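Local coordinates for protein MmeI (Methylophilus methylotrophus, PDB 5HR4) that binds DNA as a combined restriction and modification enzyme and probably methylates adenine at N6 using S-adenosyl-L-methionine, at residues Asn458-Leu470 and Leu513-Ile525. Numbering follows the deposited sequence.
Sequences NANALQIDWNDVL and LVAAWYPKAAHYI. With SFG (sinefungin), chain H.
Leu462 lays its CD2 methyl over the centre of the six-membered ring of Trp517, 3.5 Å from the centroid and 3° off the ring normal, a CH-pi contact. Its other methyl, CD1, reaches Ala516 CB at 3.7 Å and also touches Leu513. The far edge of Trp517 meets the adenine of sinefungin, while its NE1 is hydrogen-bonded to Pro362 O. Ala461 N donates to SFG N1 over 3.1 Å. Asn460 OD1 accepts from Leu462 N, an Asx turn, and also takes a weak bond from SFG N6.

Farther along the loop, Trp466 points its indole at helix 517-524. Lys520 CB packs 3.6 Å from Trp466 CZ2, and Trp466 CZ3 lies 3.4 Å from Ala521 N. An offset edge-to-face pair joins Trp466 to the face of Tyr524, with planes 64° apart. Trp466 NE1 turns back to Ala461 O, 2.9 Å away, which helps to hold the indole's rotation. With an alanine in place of Trp466, a gap would probably open between Lys520 and Tyr524, and Ala461 O would lose its indole donor.

Two side chains of the helix grip loop carbonyls. Lys520 bends at chi2 and chi3 (-149°), bringing NZ to Ile464 O at 2.6 Å. Tyr524 OH donates to Leu470 O at 2.7 Å, from above the carbonyl plane.

The contact thus packs helix 517-524 against the loop after strand 455-458, in the Rossmann-like methyltransferase domain. Residues 459-462 and Trp517 help line the adenine end of the cofactor pocket, occupied here by sinefungin.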
ATOM      1  N   ASN A 458       0.394  -7.104 -21.159  1.00 33.19           N
ATOM      2  CA  ASN A 458       0.519  -5.667 -20.934  1.00 27.79           C
ATOM      3  C   ASN A 458      -0.838  -5.061 -21.258  1.00 28.76           C
ATOM      4  O   ASN A 458      -1.177  -4.868 -22.426  1.00 27.75           O
ATOM      5  CB  ASN A 458       1.626  -5.064 -21.796  1.00 24.32           C
ATOM      6  CG  ASN A 458       1.714  -3.536 -21.673  1.00 32.22           C
ATOM      7  OD1 ASN A 458       2.227  -2.862 -22.571  1.00 36.07           O
ATOM      8  ND2 ASN A 458       1.221  -2.988 -20.561  1.00 31.33           N
ATOM      9  N   ALA A 459      -1.613  -4.751 -20.225  1.00 28.04           N
ATOM     10  CA  ALA A 459      -2.966  -4.266 -20.403  1.00 24.70           C
ATOM     11  C   ALA A 459      -3.404  -3.643 -19.090  1.00 27.42           C
ATOM     12  O   ALA A 459      -2.608  -3.509 -18.159  1.00 32.51           O
ATOM     13  CB  ALA A 459      -3.894  -5.392 -20.853  1.00 22.75           C
ATOM     14  N   ASN A 460      -4.676  -3.279 -19.006  1.00 28.51           N
ATOM     15  CA  ASN A 460      -5.231  -2.570 -17.863  1.00 30.64           C
ATOM     16  C   ASN A 460      -6.229  -3.497 -17.186  1.00 34.20           C
ATOM     17  O   ASN A 460      -7.379  -3.610 -17.625  1.00 36.83           O
ATOM     18  CB  ASN A 460      -5.885  -1.255 -18.295  1.00 34.03           C
ATOM     19  CG  ASN A 460      -6.424  -0.464 -17.122  1.00 34.50           C
ATOM     20  OD1 ASN A 460      -7.156  -0.987 -16.274  1.00 39.72           O
ATOM     21  ND2 ASN A 460      -6.043   0.789 -17.046  1.00 29.53           N
ATOM     22  N   ALA A 461      -5.796  -4.113 -16.084  1.00 32.87           N
ATOM     23  CA  ALA A 461      -6.537  -5.211 -15.471  1.00 32.39           C
ATOM     24  C   ALA A 461      -7.959  -4.840 -15.073  1.00 37.30           C
ATOM     25  O   ALA A 461      -8.769  -5.739 -14.808  1.00 35.91           O
ATOM     26  CB  ALA A 461      -5.797  -5.705 -14.238  1.00 35.21           C
ATOM     27  N   LEU A 462      -8.279  -3.550 -14.994  1.00 36.88           N
ATOM     28  CA  LEU A 462      -9.625  -3.148 -14.612  1.00 35.27           C
ATOM     29  C   LEU A 462     -10.559  -3.029 -15.810  1.00 40.14           C
ATOM     30  O   LEU A 462     -11.784  -3.083 -15.627  1.00 40.68           O
ATOM     31  CB  LEU A 462      -9.580  -1.823 -13.839  1.00 34.27           C
ATOM     32  CG  LEU A 462      -8.741  -1.797 -12.541  1.00 36.41           C
ATOM     33  CD1 LEU A 462      -8.977  -0.530 -11.762  1.00 36.01           C
ATOM     34  CD2 LEU A 462      -9.024  -2.980 -11.658  1.00 33.43           C
ATOM     35  N   GLN A 463     -10.013  -2.917 -17.031  1.00 36.48           N
ATOM     36  CA  GLN A 463     -10.807  -2.719 -18.236  1.00 38.28           C
ATOM     37  C   GLN A 463     -11.023  -3.988 -19.053  1.00 34.36           C
ATOM     38  O   GLN A 463     -11.855  -3.973 -19.957  1.00 40.73           O
ATOM     39  CB  GLN A 463     -10.156  -1.657 -19.139  1.00 39.90           C
ATOM     40  CG  GLN A 463     -10.286  -0.234 -18.634  1.00 38.90           C
ATOM     41  CD  GLN A 463      -9.585   0.783 -19.528  1.00 43.68           C
ATOM     42  OE1 GLN A 463      -9.065   0.436 -20.588  1.00 42.56           O
ATOM     43  NE2 GLN A 463      -9.569   2.046 -19.098  1.00 43.41           N
ATOM     44  N   ILE A 464     -10.316  -5.076 -18.768  1.00 39.37           N
ATOM     45  CA  ILE A 464     -10.390  -6.287 -19.576  1.00 32.08           C
ATOM     46  C   ILE A 464     -11.109  -7.402 -18.811  1.00 34.98           C
ATOM     47  O   ILE A 464     -11.355  -7.318 -17.606  1.00 34.92           O
ATOM     48  CB  ILE A 464      -8.995  -6.768 -20.017  1.00 32.32           C
ATOM     49  CG1 ILE A 464      -8.137  -7.096 -18.792  1.00 32.39           C
ATOM     50  CG2 ILE A 464      -8.317  -5.748 -20.895  1.00 28.52           C
ATOM     51  CD1 ILE A 464      -6.815  -7.706 -19.173  1.00 32.55           C
ATOM     52  N   ASP A 465     -11.407  -8.478 -19.527  1.00 33.70           N
ATOM     53  CA  ASP A 465     -11.912  -9.700 -18.918  1.00 42.49           C
ATOM     54  C   ASP A 465     -10.725 -10.603 -18.578  1.00 40.68           C
ATOM     55  O   ASP A 465     -10.005 -11.048 -19.482  1.00 38.26           O
ATOM     56  CB  ASP A 465     -12.884 -10.396 -19.877  1.00 41.74           C
ATOM     57  CG  ASP A 465     -13.605 -11.574 -19.244  1.00 43.74           C
ATOM     58  OD1 ASP A 465     -13.518 -11.765 -18.011  1.00 55.14           O
ATOM     59  OD2 ASP A 465     -14.284 -12.305 -19.988  1.00 49.00           O
ATOM     60  N   TRP A 466     -10.521 -10.881 -17.279  1.00 31.52           N
ATOM     61  CA  TRP A 466      -9.376 -11.703 -16.880  1.00 35.06           C
ATOM     62  C   TRP A 466      -9.329 -13.042 -17.618  1.00 34.62           C
ATOM     63  O   TRP A 466      -8.238 -13.556 -17.889  1.00 32.74           O
ATOM     64  CB  TRP A 466      -9.365 -11.916 -15.353  1.00 30.27           C
ATOM     65  CG  TRP A 466      -8.996 -10.645 -14.614  1.00 32.30           C
ATOM     66  CD1 TRP A 466      -8.655  -9.452 -15.179  1.00 29.62           C
ATOM     67  CD2 TRP A 466      -8.932 -10.442 -13.195  1.00 31.01           C
ATOM     68  NE1 TRP A 466      -8.394  -8.517 -14.217  1.00 27.86           N
ATOM     69  CE2 TRP A 466      -8.558  -9.095 -12.985  1.00 35.36           C
ATOM     70  CE3 TRP A 466      -9.146 -11.262 -12.085  1.00 30.47           C
ATOM     71  CZ2 TRP A 466      -8.402  -8.547 -11.706  1.00 30.51           C
ATOM     72  CZ3 TRP A 466      -8.987 -10.719 -10.816  1.00 30.24           C
ATOM     73  CH2 TRP A 466      -8.619  -9.378 -10.639  1.00 32.63           C
ATOM     74  N   ASN A 467     -10.486 -13.605 -17.989  1.00 35.90           N
ATOM     75  CA  ASN A 467     -10.487 -14.874 -18.725  1.00 39.66           C
ATOM     76  C   ASN A 467      -9.721 -14.814 -20.048  1.00 37.37           C
ATOM     77  O   ASN A 467      -9.395 -15.866 -20.603  1.00 41.63           O
ATOM     78  CB  ASN A 467     -11.917 -15.357 -18.990  1.00 31.40           C
ATOM     79  CG  ASN A 467     -12.604 -15.857 -17.733  1.00 41.67           C
ATOM     80  OD1 ASN A 467     -12.313 -16.961 -17.233  1.00 36.76           O
ATOM     81  ND2 ASN A 467     -13.526 -15.052 -17.208  1.00 37.38           N
ATOM     82  N   ASP A 468      -9.414 -13.631 -20.581  1.00 36.42           N
ATOM     83  CA  ASP A 468      -8.568 -13.627 -21.771  1.00 39.49           C
ATOM     84  C   ASP A 468      -7.109 -13.931 -21.442  1.00 42.81           C
ATOM     85  O   ASP A 468      -6.357 -14.369 -22.322  1.00 44.09           O
ATOM     86  CB  ASP A 468      -8.679 -12.293 -22.501  1.00 42.19           C
ATOM     87  CG  ASP A 468     -10.093 -11.988 -22.925  1.00 43.34           C
ATOM     88  OD1 ASP A 468     -10.869 -12.957 -23.091  1.00 49.53           O
ATOM     89  OD2 ASP A 468     -10.423 -10.788 -23.086  1.00 44.51           O
ATOM     90  N   VAL A 469      -6.692 -13.714 -20.200  1.00 42.37           N
ATOM     91  CA  VAL A 469      -5.352 -14.091 -19.768  1.00 40.63           C
ATOM     92  C   VAL A 469      -5.314 -15.546 -19.334  1.00 40.50           C
ATOM     93  O   VAL A 469      -4.352 -16.262 -19.628  1.00 40.38           O
ATOM     94  CB  VAL A 469      -4.883 -13.166 -18.628  1.00 37.74           C
ATOM     95  CG1 VAL A 469      -3.429 -13.479 -18.230  1.00 29.23           C
ATOM     96  CG2 VAL A 469      -5.061 -11.716 -19.043  1.00 41.01           C
ATOM     97  N   LEU A 470      -6.351 -15.981 -18.624  1.00 36.95           N
ATOM     98  CA  LEU A 470      -6.385 -17.318 -18.042  1.00 35.09           C
ATOM     99  C   LEU A 470      -7.838 -17.650 -17.762  1.00 39.85           C
ATOM    100  O   LEU A 470      -8.502 -16.934 -17.001  1.00 37.79           O
ATOM    101  CB  LEU A 470      -5.550 -17.393 -16.760  1.00 30.53           C
ATOM    102  CG  LEU A 470      -5.637 -18.731 -16.015  1.00 35.45           C
ATOM    103  CD1 LEU A 470      -5.361 -19.857 -16.981  1.00 33.10           C
ATOM    104  CD2 LEU A 470      -4.669 -18.806 -14.839  1.00 29.60           C
ATOM    105  N   LEU A 513      -8.175   3.184  -5.000  1.00 31.44           N
ATOM    106  CA  LEU A 513      -8.103   2.447  -6.254  1.00 26.99           C
ATOM    107  C   LEU A 513      -7.927   0.951  -6.010  1.00 32.01           C
ATOM    108  O   LEU A 513      -8.464   0.129  -6.765  1.00 34.08           O
ATOM    109  CB  LEU A 513      -6.966   2.982  -7.127  1.00 27.10           C
ATOM    110  CG  LEU A 513      -6.924   2.369  -8.536  1.00 27.69           C
ATOM    111  CD1 LEU A 513      -8.302   2.396  -9.184  1.00 22.86           C
ATOM    112  CD2 LEU A 513      -5.905   3.061  -9.399  1.00 20.73           C
ATOM    113  N   VAL A 514      -7.178   0.571  -4.963  1.00 31.07           N
ATOM    114  CA  VAL A 514      -6.883  -0.850  -4.762  1.00 28.78           C
ATOM    115  C   VAL A 514      -8.165  -1.647  -4.556  1.00 32.28           C
ATOM    116  O   VAL A 514      -8.233  -2.833  -4.914  1.00 31.53           O
ATOM    117  CB  VAL A 514      -5.901  -1.061  -3.588  1.00 31.33           C
ATOM    118  CG1 VAL A 514      -6.508  -0.636  -2.270  1.00 25.31           C
ATOM    119  CG2 VAL A 514      -5.451  -2.526  -3.518  1.00 33.10           C
ATOM    120  N   ALA A 515      -9.209  -1.012  -4.008  1.00 30.52           N
ATOM    121  CA  ALA A 515     -10.464  -1.723  -3.794  1.00 28.47           C
ATOM    122  C   ALA A 515     -10.981  -2.339  -5.083  1.00 30.81           C
ATOM    123  O   ALA A 515     -11.512  -3.447  -5.064  1.00 31.42           O
ATOM    124  CB  ALA A 515     -11.504  -0.790  -3.189  1.00 24.45           C
ATOM    125  N   ALA A 516     -10.765  -1.668  -6.220  1.00 37.13           N
ATOM    126  CA  ALA A 516     -11.248  -2.154  -7.516  1.00 33.06           C
ATOM    127  C   ALA A 516     -10.878  -3.613  -7.809  1.00 31.70           C
ATOM    128  O   ALA A 516     -11.665  -4.340  -8.423  1.00 36.24           O
ATOM    129  CB  ALA A 516     -10.716  -1.256  -8.623  1.00 31.72           C
ATOM    130  N   TRP A 517      -9.686  -4.063  -7.420  1.00 31.11           N
ATOM    131  CA  TRP A 517      -9.329  -5.444  -7.757  1.00 36.32           C
ATOM    132  C   TRP A 517     -10.167  -6.479  -7.009  1.00 33.59           C
ATOM    133  O   TRP A 517     -10.228  -7.629  -7.450  1.00 32.48           O
ATOM    134  CB  TRP A 517      -7.844  -5.725  -7.497  1.00 33.63           C
ATOM    135  CG  TRP A 517      -6.954  -5.279  -8.611  1.00 31.79           C
ATOM    136  CD1 TRP A 517      -6.236  -6.068  -9.456  1.00 30.86           C
ATOM    137  CD2 TRP A 517      -6.700  -3.932  -9.011  1.00 31.80           C
ATOM    138  NE1 TRP A 517      -5.544  -5.292 -10.356  1.00 27.14           N
ATOM    139  CE2 TRP A 517      -5.812  -3.977 -10.100  1.00 28.78           C
ATOM    140  CE3 TRP A 517      -7.132  -2.689  -8.543  1.00 32.64           C
ATOM    141  CZ2 TRP A 517      -5.345  -2.827 -10.731  1.00 34.92           C
ATOM    142  CZ3 TRP A 517      -6.673  -1.543  -9.175  1.00 33.62           C
ATOM    143  CH2 TRP A 517      -5.790  -1.620 -10.259  1.00 36.03           C
ATOM    144  N   TYR A 518     -10.814  -6.103  -5.898  1.00 31.01           N
ATOM    145  CA  TYR A 518     -11.574  -7.088  -5.129  1.00 31.65           C
ATOM    146  C   TYR A 518     -12.851  -7.531  -5.835  1.00 36.45           C
ATOM    147  O   TYR A 518     -13.088  -8.751  -5.926  1.00 37.42           O
ATOM    148  CB  TYR A 518     -11.861  -6.545  -3.727  1.00 30.86           C
ATOM    149  CG  TYR A 518     -10.671  -6.563  -2.800  1.00 32.02           C
ATOM    150  CD1 TYR A 518      -9.643  -5.634  -2.937  1.00 31.12           C
ATOM    151  CD2 TYR A 518     -10.588  -7.492  -1.772  1.00 35.76           C
ATOM    152  CE1 TYR A 518      -8.565  -5.637  -2.096  1.00 31.72           C
ATOM    153  CE2 TYR A 518      -9.506  -7.508  -0.912  1.00 35.19           C
ATOM    154  CZ  TYR A 518      -8.498  -6.580  -1.083  1.00 36.93           C
ATOM    155  OH  TYR A 518      -7.423  -6.590  -0.235  1.00 35.06           O
ATOM    156  N   PRO A 519     -13.720  -6.640  -6.324  1.00 35.10           N
ATOM    157  CA  PRO A 519     -14.889  -7.121  -7.076  1.00 35.99           C
ATOM    158  C   PRO A 519     -14.507  -7.831  -8.358  1.00 36.95           C
ATOM    159  O   PRO A 519     -15.190  -8.785  -8.750  1.00 36.25           O
ATOM    160  CB  PRO A 519     -15.677  -5.836  -7.368  1.00 39.49           C
ATOM    161  CG  PRO A 519     -15.215  -4.877  -6.353  1.00 40.08           C
ATOM    162  CD  PRO A 519     -13.771  -5.182  -6.147  1.00 35.01           C
ATOM    163  N   LYS A 520     -13.441  -7.381  -9.030  1.00 37.43           N
ATOM    164  CA  LYS A 520     -12.930  -8.096 -10.195  1.00 32.93           C
ATOM    165  C   LYS A 520     -12.668  -9.551  -9.852  1.00 33.20           C
ATOM    166  O   LYS A 520     -13.328 -10.452 -10.382  1.00 37.07           O
ATOM    167  CB  LYS A 520     -11.660  -7.419 -10.718  1.00 30.36           C
ATOM    168  CG  LYS A 520     -11.935  -6.382 -11.765  1.00 32.31           C
ATOM    169  CD  LYS A 520     -12.548  -7.022 -12.996  1.00 30.95           C
ATOM    170  CE  LYS A 520     -12.169  -6.295 -14.270  1.00 29.48           C
ATOM    171  NZ  LYS A 520     -12.832  -6.910 -15.464  1.00 29.83           N
ATOM    172  N   ALA A 521     -11.712  -9.797  -8.947  1.00 37.24           N
ATOM    173  CA  ALA A 521     -11.456 -11.151  -8.461  1.00 33.35           C
ATOM    174  C   ALA A 521     -12.743 -11.838  -8.037  1.00 33.30           C
ATOM    175  O   ALA A 521     -12.993 -12.988  -8.415  1.00 33.84           O
ATOM    176  CB  ALA A 521     -10.476 -11.114  -7.292  1.00 33.18           C
ATOM    177  N   ALA A 522     -13.594 -11.133  -7.281  1.00 29.85           N
ATOM    178  CA  ALA A 522     -14.826 -11.746  -6.785  1.00 33.44           C
ATOM    179  C   ALA A 522     -15.745 -12.171  -7.924  1.00 34.21           C
ATOM    180  O   ALA A 522     -16.403 -13.211  -7.838  1.00 38.88           O
ATOM    181  CB  ALA A 522     -15.554 -10.793  -5.845  1.00 34.74           C
ATOM    182  N   HIS A 523     -15.810 -11.385  -9.000  1.00 40.00           N
ATOM    183  CA  HIS A 523     -16.611 -11.799 -10.150  1.00 39.20           C
ATOM    184  C   HIS A 523     -15.918 -12.910 -10.932  1.00 35.85           C
ATOM    185  O   HIS A 523     -16.567 -13.856 -11.389  1.00 37.33           O
ATOM    186  CB  HIS A 523     -16.913 -10.595 -11.048  1.00 35.20           C
ATOM    187  CG  HIS A 523     -18.044  -9.742 -10.547  1.00 47.41           C
ATOM    188  ND1 HIS A 523     -17.855  -8.480 -10.018  1.00 51.12           N
ATOM    189  CD2 HIS A 523     -19.376  -9.980 -10.474  1.00 48.51           C
ATOM    190  CE1 HIS A 523     -19.021  -7.975  -9.653  1.00 43.88           C
ATOM    191  NE2 HIS A 523     -19.960  -8.864  -9.920  1.00 49.13           N
ATOM    192  N   TYR A 524     -14.595 -12.828 -11.056  1.00 32.80           N
ATOM    193  CA  TYR A 524     -13.835 -13.823 -11.798  1.00 30.14           C
ATOM    194  C   TYR A 524     -13.981 -15.222 -11.204  1.00 37.72           C
ATOM    195  O   TYR A 524     -14.160 -16.202 -11.937  1.00 42.94           O
ATOM    196  CB  TYR A 524     -12.375 -13.397 -11.815  1.00 33.55           C
ATOM    197  CG  TYR A 524     -11.422 -14.356 -12.489  1.00 36.38           C
ATOM    198  CD1 TYR A 524     -11.417 -14.511 -13.866  1.00 37.45           C
ATOM    199  CD2 TYR A 524     -10.492 -15.067 -11.754  1.00 32.04           C
ATOM    200  CE1 TYR A 524     -10.527 -15.377 -14.481  1.00 36.75           C
ATOM    201  CE2 TYR A 524      -9.600 -15.927 -12.362  1.00 32.36           C
ATOM    202  CZ  TYR A 524      -9.620 -16.074 -13.721  1.00 34.03           C
ATOM    203  OH  TYR A 524      -8.731 -16.922 -14.334  1.00 38.58           O
ATOM    204  N   ILE A 525     -13.885 -15.347  -9.878  1.00 38.42           N
ATOM    205  CA  ILE A 525     -13.898 -16.679  -9.272  1.00 41.10           C
ATOM    206  C   ILE A 525     -15.303 -17.218  -9.109  1.00 42.04           C
ATOM    207  O   ILE A 525     -15.468 -18.360  -8.659  1.00 40.62           O
ATOM    208  CB  ILE A 525     -13.185 -16.710  -7.901  1.00 32.29           C
ATOM    209  CG1 ILE A 525     -13.966 -15.924  -6.853  1.00 33.32           C
ATOM    210  CG2 ILE A 525     -11.781 -16.146  -8.022  1.00 28.47           C
ATOM    211  CD1 ILE A 525     -13.349 -16.018  -5.472  1.00 34.26           C
TER
HETATM  212  N   SFG H1002       4.009  -6.675  -6.989  1.00 39.36           N
HETATM  213  CA  SFG H1002       4.865  -5.986  -7.932  1.00 41.66           C
HETATM  214  C   SFG H1002       6.298  -6.289  -7.538  1.00 44.47           C
HETATM  215  O   SFG H1002       6.505  -7.011  -6.538  1.00 45.42           O
HETATM  216  OXT SFG H1002       7.267  -5.841  -8.196  1.00 43.95           O
HETATM  217  CB  SFG H1002       4.612  -4.483  -7.875  1.00 40.94           C
HETATM  218  CG  SFG H1002       3.127  -4.249  -8.108  1.00 38.68           C
HETATM  219  CD  SFG H1002       2.878  -2.794  -7.777  1.00 36.43           C
HETATM  220  NE  SFG H1002       2.745  -2.708  -6.336  1.00 35.96           N
HETATM  221  C5' SFG H1002       1.626  -2.253  -8.487  1.00 40.93           C
HETATM  222  C4' SFG H1002       1.636  -2.439 -10.042  1.00 40.18           C
HETATM  223  O4' SFG H1002       0.423  -2.287 -10.492  1.00 39.00           O
HETATM  224  C3' SFG H1002       2.443  -1.368 -10.798  1.00 45.25           C
HETATM  225  O3' SFG H1002       3.503  -1.987 -11.371  1.00 50.67           O
HETATM  226  C2' SFG H1002       1.475  -0.758 -11.854  1.00 42.99           C
HETATM  227  O2' SFG H1002       2.139  -0.579 -13.176  1.00 45.35           O
HETATM  228  C1' SFG H1002       0.541  -1.647 -11.967  1.00 38.60           C
HETATM  229  N9  SFG H1002      -0.752  -1.095 -12.225  1.00 33.27           N
HETATM  230  C8  SFG H1002      -1.285   0.024 -11.740  1.00 37.02           C
HETATM  231  N7  SFG H1002      -2.532   0.130 -12.204  1.00 34.95           N
HETATM  232  C5  SFG H1002      -2.768  -0.933 -12.972  1.00 38.51           C
HETATM  233  C6  SFG H1002      -3.882  -1.297 -13.689  1.00 37.93           C
HETATM  234  N6  SFG H1002      -5.176  -0.684 -13.859  1.00 32.91           N
HETATM  235  N1  SFG H1002      -3.897  -2.418 -14.401  1.00 36.32           N
HETATM  236  C2  SFG H1002      -2.795  -3.206 -14.411  1.00 32.87           C
HETATM  237  N3  SFG H1002      -1.691  -2.843 -13.706  1.00 34.79           N
HETATM  238  C4  SFG H1002      -1.678  -1.701 -12.982  1.00 35.93           C